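Local coordinates for cutinase-like protein (Cryptococcus sp., PDB 2CZQ) that probably hydrolyses carboxylic esters, as a secreted cutinase-like enzyme of the alpha/beta hydrolase fold, at residues Ser3-Tyr9 with Lys200-Ser204; Thr29-Ile34 with Val189-Tyr194; Gln82-Gln86 with His180-Pro184; Gly115-His119 with Gly166-Thr170. All coordinates share one frame; numbering follows the deposited sequence.

In the fold
The four contacts lie at different places round a parallel sheet. Interaction 1 is partly buried and lies where the two chain ends meet, combining a hydroxyl-carbonyl bond and a bridging water with a leucine on a tyrosine ring. Interaction 2, also partly buried, packs helices 28-37 and 187-200 together and touches interaction 1 through Ile34. Interactions 3 and 4 are buried, their centres about 10 Å apart. Interaction 3 is aromatic and polar, with a Ser-His bond that is probably part of the catalytic triad. Interaction 4, without a hydrogen bond across it, relies on van der Waals packing and a CA-H...O contact. Gln190 reaches from interaction 2 to Tyr183 of interaction 3.

Interaction 1 (Ser3-Tyr9 with Lys200-Ser204); sequences SSACPQY and KLGGS
Ser3 and Leu201 make the one direct hydrogen bond of this contact, from Ser3 OG to Leu201 O at 2.6 Å. The hydroxyl comes in on a lone pair, in the plane of the carbonyl, with a C=O...O angle of 143°. The CB of Cys6 closes on the same oxygen, at 3.3 Å from Leu201 O. Beyond this polar point the branched end of Leu201 divides its work. CD1 sits over one face of the Tyr9 ring, offset toward the rim, 3.8 Å from the centroid and 18° off the ring normal, which is a CH-pi contact. CD2 instead turns to Tyr9 CB at 3.7 Å and to the sulfur of Cys6.

The hydroxyl that donates to Leu201 is also an acceptor: Cys6 N binds Ser3 OG at 3.1 Å, forming an ST motif. A chi1 of 167°, which sets OG opposite the backbone N of Ser3, lets it serve both partners. A water adds a second bridge, donating to Gly202 O at 2.9 Å and accepting from Ala5 N at 3.1 Å, while also bonding Ser4 OG. Gly202, with positive phi, ends helix 187-200 in a Schellman motif.

Tyr9 OH bonds Leu38 O. Cys6 is tied by a disulfide to Cys78, at the start of strand 78-84, and Leu201 rests on Cys78 and Ile80 of that strand. The N-terminal loop leading into strand 9-14 is thereby packed against the end of helix 187-200, with Tyr9 also touching Ile34 and Thr35 of helix 28-37.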
loop_
_atom_site.group_PDB
_atom_site.type_symbol
_atom_site.label_atom_id
_atom_site.label_comp_id
_atom_site.label_asym_id
_atom_site.label_seq_id
_atom_site.Cartn_x
_atom_site.Cartn_y
_atom_site.Cartn_z
ATOM N N SER A 3 20.546 -5.295 -0.405
ATOM C CA SER A 3 20.289 -4.927 0.974
ATOM C C SER A 3 20.638 -6.107 1.867
ATOM O O SER A 3 20.119 -7.209 1.674
ATOM C CB SER A 3 18.824 -4.558 1.173
ATOM O OG SER A 3 18.536 -4.497 2.556
ATOM N N SER A 4 21.506 -5.878 2.848
ATOM C CA SER A 4 21.822 -6.923 3.820
ATOM C C SER A 4 20.594 -7.305 4.644
ATOM O O SER A 4 20.418 -8.468 5.000
ATOM C CB SER A 4 22.981 -6.512 4.735
ATOM O OG SER A 4 22.827 -5.187 5.195
ATOM N N ALA A 5 19.742 -6.325 4.933
ATOM C CA ALA A 5 18.514 -6.577 5.674
ATOM C C ALA A 5 17.542 -7.428 4.861
ATOM O O ALA A 5 16.849 -8.283 5.416
ATOM C CB ALA A 5 17.860 -5.269 6.070
ATOM N N CYS A 6 17.513 -7.196 3.548
ATOM C CA CYS A 6 16.523 -7.812 2.668
ATOM C C CYS A 6 17.121 -8.243 1.330
ATOM O O CYS A 6 16.839 -7.617 0.305
ATOM C CB CYS A 6 15.370 -6.831 2.422
ATOM S SG CYS A 6 14.432 -6.428 3.907
ATOM N N PRO A 7 17.936 -9.305 1.313
ATOM C CA PRO A 7 18.495 -9.805 0.050
ATOM C C PRO A 7 17.438 -10.306 -0.941
ATOM O O PRO A 7 17.707 -10.336 -2.140
ATOM C CB PRO A 7 19.408 -10.955 0.501
ATOM C CG PRO A 7 19.702 -10.682 1.933
ATOM C CD PRO A 7 18.455 -10.061 2.471
ATOM N N GLN A 8 16.272 -10.706 -0.439
ATOM C CA GLN A 8 15.132 -11.064 -1.267
ATOM C C GLN A 8 13.917 -10.337 -0.725
ATOM O O GLN A 8 13.693 -10.298 0.491
ATOM C CB GLN A 8 14.884 -12.569 -1.252
ATOM C CG GLN A 8 13.761 -12.997 -2.178
ATOM C CD GLN A 8 13.580 -14.494 -2.191
ATOM O OE1 GLN A 8 13.421 -15.119 -1.142
ATOM N NE2 GLN A 8 13.606 -15.080 -3.376
ATOM N N TYR A 9 13.132 -9.762 -1.623
ATOM C CA TYR A 9 11.922 -9.075 -1.200
ATOM C C TYR A 9 10.848 -9.147 -2.271
ATOM O O TYR A 9 11.133 -9.371 -3.448
ATOM C CB TYR A 9 12.221 -7.613 -0.821
ATOM C CG TYR A 9 12.657 -6.774 -1.993
ATOM C CD1 TYR A 9 14.001 -6.697 -2.353
ATOM C CD2 TYR A 9 11.725 -6.079 -2.759
ATOM C CE1 TYR A 9 14.407 -5.943 -3.441
ATOM C CE2 TYR A 9 12.113 -5.321 -3.846
ATOM C CZ TYR A 9 13.452 -5.258 -4.186
ATOM O OH TYR A 9 13.816 -4.514 -5.280
ATOM N N LYS A 200 12.774 1.221 3.778
ATOM C CA LYS A 200 12.230 0.188 4.658
ATOM C C LYS A 200 12.885 -1.170 4.414
ATOM O O LYS A 200 13.006 -1.974 5.340
ATOM C CB LYS A 200 10.708 0.082 4.529
ATOM C CG LYS A 200 9.926 1.280 5.076
ATOM C CD LYS A 200 10.178 1.507 6.557
ATOM C CE LYS A 200 9.216 2.534 7.125
ATOM N NZ LYS A 200 9.691 3.084 8.429
ATOM N N LEU A 201 13.303 -1.414 3.173
ATOM C CA LEU A 201 13.983 -2.654 2.807
ATOM C C LEU A 201 15.462 -2.667 3.176
ATOM O O LEU A 201 16.135 -3.678 2.967
ATOM C CB LEU A 201 13.819 -2.931 1.312
ATOM C CG LEU A 201 12.397 -3.265 0.857
ATOM C CD1 LEU A 201 12.303 -3.200 -0.662
ATOM C CD2 LEU A 201 11.939 -4.618 1.387
ATOM N N GLY A 202 15.962 -1.559 3.722
ATOM C CA GLY A 202 17.332 -1.490 4.198
ATOM C C GLY A 202 18.343 -0.956 3.204
ATOM O O GLY A 202 19.550 -1.066 3.436
ATOM N N GLY A 203 17.863 -0.372 2.109
ATOM C CA GLY A 203 18.732 0.250 1.125
ATOM C C GLY A 203 18.820 1.755 1.293
ATOM O O GLY A 203 18.199 2.332 2.189
ATOM N N SER A 204 19.595 2.387 0.417
ATOM C CA SER A 204 19.755 3.833 0.410
ATOM C C SER A 204 18.948 4.454 -0.724
ATOM O O SER A 204 19.048 4.025 -1.873
ATOM C CB SER A 204 21.229 4.213 0.254
ATOM O OG SER A 204 21.989 3.819 1.382
HETATM O O HOH W 1 20.540 -3.365 4.837
#

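Interaction 2 (Thr29-Ile34 with Val189-Tyr194); sequences TMNSQI and VQTMGY
The polar part of this contact is a hydrogen bond from Met30 N to Gln190 OE1, 2.8 Å long with an N-H...O angle of 148°, the donor lying in the plane of the amide carbonyl. Met30 belongs to the first turn of helix 28-37, so the glutamine serves an N-H near the helix start. A bend at chi2 folds the Gln190 amide round to it, and NE2 bonds Gly26 O and Tyr183 O, so both ends of the amide are used. A water links Gln33 NE2, weakly, to Thr191 OG1, which also bonds Gln187 O.

A flat-on-flat contact follows: the Gln33 amide lies over one face of the Tyr194 ring, the planes 29° apart, with Gln33 OE1 3.6 Å from Tyr194 CD1.

The remaining packing is largely apolar. Met30 SD lies 3.7 Å from Gly193 CA, where the glycine leaves room for the sulfur, and Ile34 CG1 approaches Tyr194 CA at 3.7 Å.

The axes of segments 29-34 and 189-194 approach to 8.3 Å and cross at -37°. Against the sheet, Ile34 and Asn31 touch Leu11 of strand 9-14, Met30 reaches Phe112 of strand 108-114, and Val189 and Met192 cover strand 157-160.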
loop_
_atom_site.group_PDB
_atom_site.type_symbol
_atom_site.label_atom_id
_atom_site.label_comp_id
_atom_site.label_asym_id
_atom_site.label_seq_id
_atom_site.Cartn_x
_atom_site.Cartn_y
_atom_site.Cartn_z
ATOM N N THR A 29 5.630 2.907 -11.780
ATOM C CA THR A 29 6.858 3.682 -11.808
ATOM C C THR A 29 7.714 3.421 -10.578
ATOM O O THR A 29 8.885 3.063 -10.706
ATOM C CB THR A 29 6.547 5.160 -11.988
ATOM O OG1 THR A 29 6.043 5.335 -13.316
ATOM C CG2 THR A 29 7.824 6.004 -11.947
ATOM N N MET A 30 7.136 3.556 -9.390
ATOM C CA MET A 30 7.938 3.353 -8.190
ATOM C C MET A 30 8.535 1.953 -8.157
ATOM O O MET A 30 9.672 1.778 -7.724
ATOM C CB MET A 30 7.156 3.657 -6.911
ATOM C CG MET A 30 6.039 2.675 -6.568
ATOM S SD MET A 30 5.116 3.160 -5.106
ATOM C CE MET A 30 4.175 4.562 -5.738
ATOM N N ASN A 31 7.787 0.956 -8.629
ATOM C CA ASN A 31 8.298 -0.407 -8.579
ATOM C C ASN A 31 9.421 -0.661 -9.565
ATOM O O ASN A 31 10.336 -1.432 -9.270
ATOM C CB ASN A 31 7.171 -1.419 -8.698
ATOM C CG ASN A 31 6.335 -1.477 -7.446
ATOM O OD1 ASN A 31 6.692 -0.882 -6.432
ATOM N ND2 ASN A 31 5.232 -2.210 -7.501
ATOM N N SER A 32 9.375 0.003 -10.718
ATOM C CA SER A 32 10.520 -0.002 -11.620
ATOM C C SER A 32 11.749 0.604 -10.929
ATOM O O SER A 32 12.861 0.116 -11.094
ATOM C CB SER A 32 10.193 0.688 -12.948
ATOM O OG SER A 32 10.166 2.093 -12.818
ATOM N N GLN A 33 11.543 1.654 -10.140
ATOM C CA GLN A 33 12.641 2.295 -9.422
ATOM C C GLN A 33 13.190 1.417 -8.299
ATOM O O GLN A 33 14.405 1.304 -8.131
ATOM C CB GLN A 33 12.196 3.634 -8.842
ATOM C CG GLN A 33 11.805 4.681 -9.860
ATOM C CD GLN A 33 11.496 5.985 -9.178
ATOM O OE1 GLN A 33 12.380 6.837 -9.028
ATOM N NE2 GLN A 33 10.265 6.135 -8.720
ATOM N N ILE A 34 12.295 0.806 -7.529
ATOM C CA ILE A 34 12.702 -0.006 -6.384
ATOM C C ILE A 34 13.493 -1.218 -6.861
ATOM O O ILE A 34 14.576 -1.498 -6.346
ATOM C CB ILE A 34 11.482 -0.459 -5.550
ATOM C CG1 ILE A 34 10.748 0.734 -4.932
ATOM C CG2 ILE A 34 11.903 -1.452 -4.466
ATOM C CD1 ILE A 34 9.276 0.458 -4.666
ATOM N N VAL A 189 4.161 11.330 -5.517
ATOM C CA VAL A 189 3.683 10.034 -5.043
ATOM C C VAL A 189 4.646 8.908 -5.417
ATOM O O VAL A 189 5.032 8.103 -4.562
ATOM C CB VAL A 189 2.267 9.735 -5.591
ATOM C CG1 VAL A 189 1.829 8.331 -5.227
ATOM C CG2 VAL A 189 1.254 10.751 -5.069
ATOM N N GLN A 190 5.035 8.858 -6.689
ATOM C CA GLN A 190 5.886 7.774 -7.163
ATOM C C GLN A 190 7.248 7.812 -6.477
ATOM O O GLN A 190 7.751 6.787 -6.029
ATOM C CB GLN A 190 6.030 7.802 -8.687
ATOM C CG GLN A 190 4.734 7.505 -9.441
ATOM C CD GLN A 190 4.125 6.179 -9.036
ATOM O OE1 GLN A 190 4.811 5.158 -9.014
ATOM N NE2 GLN A 190 2.837 6.191 -8.704
ATOM N N THR A 191 7.829 9.002 -6.366
ATOM C CA THR A 191 9.139 9.125 -5.742
ATOM C C THR A 191 9.078 8.779 -4.262
ATOM O O THR A 191 9.936 8.059 -3.754
ATOM C CB THR A 191 9.705 10.523 -5.959
ATOM O OG1 THR A 191 9.725 10.803 -7.367
ATOM C CG2 THR A 191 11.162 10.587 -5.500
ATOM N N MET A 192 8.063 9.283 -3.573
ATOM C CA MET A 192 7.891 8.977 -2.161
ATOM C C MET A 192 7.760 7.477 -1.939
ATOM O O MET A 192 8.341 6.941 -0.999
ATOM C CB MET A 192 6.658 9.708 -1.653
ATOM C CG MET A 192 6.422 9.661 -0.175
ATOM S SD MET A 192 5.253 10.940 0.320
ATOM C CE MET A 192 3.886 10.718 -0.850
ATOM N N GLY A 193 6.988 6.810 -2.793
ATOM C CA GLY A 193 6.783 5.374 -2.670
ATOM C C GLY A 193 8.050 4.569 -2.889
ATOM O O GLY A 193 8.303 3.589 -2.184
ATOM N N TYR A 194 8.843 4.985 -3.873
ATOM C CA TYR A 194 10.122 4.346 -4.159
ATOM C C TYR A 194 11.095 4.535 -2.990
ATOM O O TYR A 194 11.696 3.569 -2.520
ATOM C CB TYR A 194 10.688 4.847 -5.502
ATOM C CG TYR A 194 12.162 5.168 -5.497
ATOM C CD1 TYR A 194 12.599 6.491 -5.492
ATOM C CD2 TYR A 194 13.122 4.158 -5.483
ATOM C CE1 TYR A 194 13.948 6.802 -5.477
ATOM C CE2 TYR A 194 14.474 4.461 -5.466
ATOM C CZ TYR A 194 14.880 5.781 -5.462
ATOM O OH TYR A 194 16.222 6.065 -5.432
HETATM O O HOH W 2 9.471 8.592 -9.317
#

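Interaction 3 (Gln82-Gln86 with His180-Pro184); sequences QGYSQ and HLSYP
Tyr84 and His180 have ring planes only 29° from parallel but displaced, with little of one ring over the other; the centroids are 5.2 Å apart. What reaches over the imidazole face is the phenol oxygen, Tyr84 OH, offset toward the rim. That same hydroxyl donates to His180 O at 2.7 Å, approaching from above the carbonyl plane, 35° out of it. The acceptor itself lies at the edge of the tyrosine ring, near its plane. With CG opposite the backbone N, Tyr84 extends from the strand end toward residues 180-183.

Ser85 meets the imidazole quite differently, at its edge: Ser85 OG lies in the ring plane, 2.7 Å from His180 NE2, and either group could be the donor. Ser85 CB meanwhile sits over the centre of the Tyr84 ring. The serine has positive phi and stands between strand 78-84 and helix 86-98, as in the nucleophile elbow of alpha/beta hydrolases. The other ring nitrogen of His180, ND1, bonds Asp165 OD2, an arrangement consistent with a Ser-His-Asp catalytic triad.

The third ring, Tyr183, is turned obliquely to Tyr84, with planes at 65° and Tyr84 CE1 3.6 Å from Tyr183 CD2. Its hydroxyl bonds Asp165 OD2 as well, so this tyrosine probably helps to position the carboxylate as a second-shell partner.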
loop_
_atom_site.group_PDB
_atom_site.type_symbol
_atom_site.label_atom_id
_atom_site.label_comp_id
_atom_site.label_asym_id
_atom_site.label_seq_id
_atom_site.Cartn_x
_atom_site.Cartn_y
_atom_site.Cartn_z
ATOM N N GLN A 82 1.535 -2.848 -0.979
ATOM C CA GLN A 82 1.081 -1.653 -1.675
ATOM C C GLN A 82 -0.367 -1.847 -2.065
ATOM O O GLN A 82 -0.735 -2.911 -2.561
ATOM C CB GLN A 82 1.912 -1.436 -2.935
ATOM C CG GLN A 82 3.403 -1.298 -2.675
ATOM C CD GLN A 82 4.237 -1.382 -3.938
ATOM O OE1 GLN A 82 3.908 -2.132 -4.856
ATOM N NE2 GLN A 82 5.328 -0.616 -3.981
ATOM N N GLY A 83 -1.194 -0.824 -1.872
ATOM C CA GLY A 83 -2.582 -0.919 -2.277
ATOM C C GLY A 83 -3.135 0.401 -2.762
ATOM O O GLY A 83 -2.864 1.446 -2.162
ATOM N N TYR A 84 -3.894 0.347 -3.854
ATOM C CA TYR A 84 -4.542 1.516 -4.440
ATOM C C TYR A 84 -6.050 1.323 -4.429
ATOM O O TYR A 84 -6.558 0.331 -4.955
ATOM C CB TYR A 84 -4.058 1.700 -5.881
ATOM C CG TYR A 84 -4.828 2.724 -6.694
ATOM C CD1 TYR A 84 -5.122 3.997 -6.187
ATOM C CD2 TYR A 84 -5.276 2.409 -7.974
ATOM C CE1 TYR A 84 -5.831 4.932 -6.942
ATOM C CE2 TYR A 84 -5.986 3.324 -8.732
ATOM C CZ TYR A 84 -6.263 4.582 -8.216
ATOM O OH TYR A 84 -6.965 5.479 -8.989
ATOM N N SER A 85 -6.764 2.287 -3.843
ATOM C CA SER A 85 -8.226 2.325 -3.902
ATOM C C SER A 85 -8.797 1.047 -3.270
ATOM O O SER A 85 -8.482 0.769 -2.112
ATOM C CB SER A 85 -8.705 2.595 -5.331
ATOM O OG SER A 85 -10.047 3.022 -5.318
ATOM N N GLN A 86 -9.591 0.254 -3.987
ATOM C CA GLN A 86 -10.069 -1.003 -3.414
ATOM C C GLN A 86 -8.906 -1.836 -2.855
ATOM O O GLN A 86 -9.035 -2.488 -1.817
ATOM C CB GLN A 86 -10.859 -1.820 -4.434
ATOM C CG GLN A 86 -11.379 -3.114 -3.822
ATOM C CD GLN A 86 -12.398 -3.884 -4.641
ATOM O OE1 GLN A 86 -12.899 -4.889 -4.157
ATOM N NE2 GLN A 86 -12.690 -3.447 -5.865
ATOM N N HIS A 180 -8.370 11.212 -7.446
ATOM C CA HIS A 180 -8.275 9.780 -7.164
ATOM C C HIS A 180 -7.517 9.031 -8.245
ATOM O O HIS A 180 -6.927 7.979 -7.976
ATOM C CB HIS A 180 -9.657 9.138 -7.002
ATOM C CG HIS A 180 -9.605 7.743 -6.456
ATOM N ND1 HIS A 180 -9.022 7.450 -5.242
ATOM C CD2 HIS A 180 -10.051 6.562 -6.952
ATOM C CE1 HIS A 180 -9.113 6.151 -5.015
ATOM N NE2 HIS A 180 -9.739 5.588 -6.034
ATOM N N LEU A 181 -7.552 9.569 -9.462
ATOM C CA LEU A 181 -6.940 8.934 -10.622
ATOM C C LEU A 181 -5.505 9.413 -10.864
ATOM O O LEU A 181 -4.842 8.930 -11.772
ATOM C CB LEU A 181 -7.796 9.187 -11.874
ATOM C CG LEU A 181 -9.283 8.830 -11.762
ATOM C CD1 LEU A 181 -10.034 9.237 -13.019
ATOM C CD2 LEU A 181 -9.482 7.343 -11.483
ATOM N N SER A 182 -5.028 10.346 -10.040
ATOM C CA SER A 182 -3.775 11.063 -10.282
ATOM C C SER A 182 -2.520 10.256 -9.963
ATOM O O SER A 182 -1.455 10.500 -10.531
ATOM C CB SER A 182 -3.756 12.387 -9.490
ATOM O OG SER A 182 -3.671 12.136 -8.087
ATOM N N TYR A 183 -2.648 9.304 -9.045
ATOM C CA TYR A 183 -1.477 8.690 -8.434
ATOM C C TYR A 183 -0.462 8.069 -9.385
ATOM O O TYR A 183 0.735 8.239 -9.154
ATOM C CB TYR A 183 -1.866 7.673 -7.367
ATOM C CG TYR A 183 -2.734 8.243 -6.281
ATOM C CD1 TYR A 183 -2.185 8.937 -5.205
ATOM C CD2 TYR A 183 -4.112 8.086 -6.327
ATOM C CE1 TYR A 183 -2.992 9.456 -4.206
ATOM C CE2 TYR A 183 -4.930 8.599 -5.336
ATOM C CZ TYR A 183 -4.361 9.290 -4.278
ATOM O OH TYR A 183 -5.139 9.806 -3.271
ATOM N N PRO A 184 -0.890 7.326 -10.414
ATOM C CA PRO A 184 0.087 6.660 -11.289
ATOM C C PRO A 184 1.142 7.600 -11.857
ATOM O O PRO A 184 2.289 7.173 -12.026
ATOM C CB PRO A 184 -0.782 6.083 -12.408
ATOM C CG PRO A 184 -2.078 5.802 -11.730
ATOM C CD PRO A 184 -2.274 6.991 -10.815
#

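Interaction 4 (Gly115-His119 with Gly166-Thr170); sequences GNPDH and GVCDT
Asn116 O is enclosed by both segments: His119 N bonds it at 3.1 Å, closing a type I turn, while Cys168 presses on it with CB at 3.2 Å from Asn116 O and with its CA-H. The latter is a CA-H...O contact, and no conventional hydrogen bond spans the two segments. The turn is braced from within by an Asx turn, Asp118 N to Asn116 OD1 at 2.9 Å, the donor lying well above the amide plane. Asn116 ND2 goes to Asp159.

In His119, CG opposite the backbone N (chi1 -173°) swings the ring over to Cys168, with CG 3.4 Å from Cys168 O, an oblique approach to the imidazole. Its NE2 bonds Thr135 O, fixing the ring from beyond the contact. Cys168 SG, in a disulfide with Cys161, lies 3.9 Å from Gly115 CA.

The other half is mainly apolar. Pro117 and Val167 run alongside one another in the same direction, with Pro117 CG 3.7 Å from Val167 CG1; that methyl also meets Gly115 O.

Val167 N bonds Asp165 OD1, and the valine side chain touches the probable nucleophile elbow. Loops that follow sheet strands and converge beside the probable nucleophile, Ser85, are characteristic of the active-site end of the alpha/beta hydrolase fold.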
loop_
_atom_site.group_PDB
_atom_site.type_symbol
_atom_site.label_atom_id
_atom_site.label_comp_id
_atom_site.label_asym_id
_atom_site.label_seq_id
_atom_site.Cartn_x
_atom_site.Cartn_y
_atom_site.Cartn_z
ATOM N N GLY A 115 -4.942 6.547 -2.225
ATOM C CA GLY A 115 -6.376 6.612 -2.456
ATOM C C GLY A 115 -7.166 5.637 -1.594
ATOM O O GLY A 115 -8.043 4.923 -2.078
ATOM N N ASN A 116 -6.856 5.620 -0.303
ATOM C CA ASN A 116 -7.364 4.609 0.618
ATOM C C ASN A 116 -8.793 4.886 1.083
ATOM O O ASN A 116 -9.017 5.860 1.796
ATOM C CB ASN A 116 -6.430 4.576 1.830
ATOM C CG ASN A 116 -6.806 3.528 2.844
ATOM O OD1 ASN A 116 -7.594 2.614 2.574
ATOM N ND2 ASN A 116 -6.227 3.646 4.036
ATOM N N PRO A 117 -9.763 4.034 0.739
ATOM C CA PRO A 117 -11.128 4.218 1.249
ATOM C C PRO A 117 -11.180 4.160 2.777
ATOM O O PRO A 117 -12.103 4.710 3.376
ATOM C CB PRO A 117 -11.890 3.027 0.658
ATOM C CG PRO A 117 -11.086 2.596 -0.527
ATOM C CD PRO A 117 -9.666 2.843 -0.127
ATOM N N ASP A 118 -10.195 3.504 3.388
ATOM C CA ASP A 118 -10.148 3.338 4.839
ATOM C C ASP A 118 -9.285 4.390 5.529
ATOM O O ASP A 118 -8.889 4.214 6.681
ATOM C CB ASP A 118 -9.631 1.945 5.192
ATOM C CG ASP A 118 -10.510 0.852 4.668
ATOM O OD1 ASP A 118 -11.693 1.141 4.347
ATOM O OD2 ASP A 118 -10.083 -0.317 4.558
ATOM N N HIS A 119 -8.994 5.478 4.829
ATOM C CA HIS A 119 -8.187 6.558 5.375
ATOM C C HIS A 119 -8.820 7.072 6.673
ATOM O O HIS A 119 -10.022 7.328 6.724
ATOM C CB HIS A 119 -8.076 7.641 4.306
ATOM C CG HIS A 119 -7.151 8.756 4.652
ATOM N ND1 HIS A 119 -5.868 8.872 4.163
ATOM C CD2 HIS A 119 -7.357 9.840 5.431
ATOM C CE1 HIS A 119 -5.329 9.987 4.634
ATOM N NE2 HIS A 119 -6.212 10.588 5.405
ATOM N N GLY A 166 -11.742 12.231 -3.440
ATOM C CA GLY A 166 -12.967 11.972 -2.699
ATOM C C GLY A 166 -13.089 10.607 -2.045
ATOM O O GLY A 166 -13.988 10.398 -1.232
ATOM N N VAL A 167 -12.208 9.675 -2.402
ATOM C CA VAL A 167 -12.249 8.332 -1.830
ATOM C C VAL A 167 -11.584 8.293 -0.446
ATOM O O VAL A 167 -12.103 7.662 0.479
ATOM C CB VAL A 167 -11.614 7.304 -2.793
ATOM C CG1 VAL A 167 -11.551 5.925 -2.163
ATOM C CG2 VAL A 167 -12.391 7.262 -4.111
ATOM N N CYS A 168 -10.435 8.957 -0.320
ATOM C CA CYS A 168 -9.699 9.015 0.943
ATOM C C CYS A 168 -9.907 10.312 1.724
ATOM O O CYS A 168 -9.597 10.365 2.916
ATOM C CB CYS A 168 -8.201 8.755 0.717
ATOM S SG CYS A 168 -7.407 9.841 -0.476
ATOM N N ASP A 169 -10.440 11.332 1.045
ATOM C CA ASP A 169 -10.591 12.679 1.589
ATOM C C ASP A 169 -12.015 13.162 1.317
ATOM O O ASP A 169 -12.286 13.847 0.322
ATOM C CB ASP A 169 -9.561 13.608 0.934
ATOM C CG ASP A 169 -9.672 15.049 1.377
ATOM O OD1 ASP A 169 -10.551 15.395 2.201
ATOM O OD2 ASP A 169 -8.868 15.890 0.916
ATOM N N THR A 170 -12.937 12.789 2.198
ATOM C CA THR A 170 -14.325 13.208 2.018
ATOM C C THR A 170 -14.559 14.641 2.474
ATOM O O THR A 170 -15.636 15.190 2.238
ATOM C CB THR A 170 -15.329 12.267 2.711
ATOM O OG1 THR A 170 -15.121 12.304 4.129
ATOM C CG2 THR A 170 -15.127 10.808 2.284
#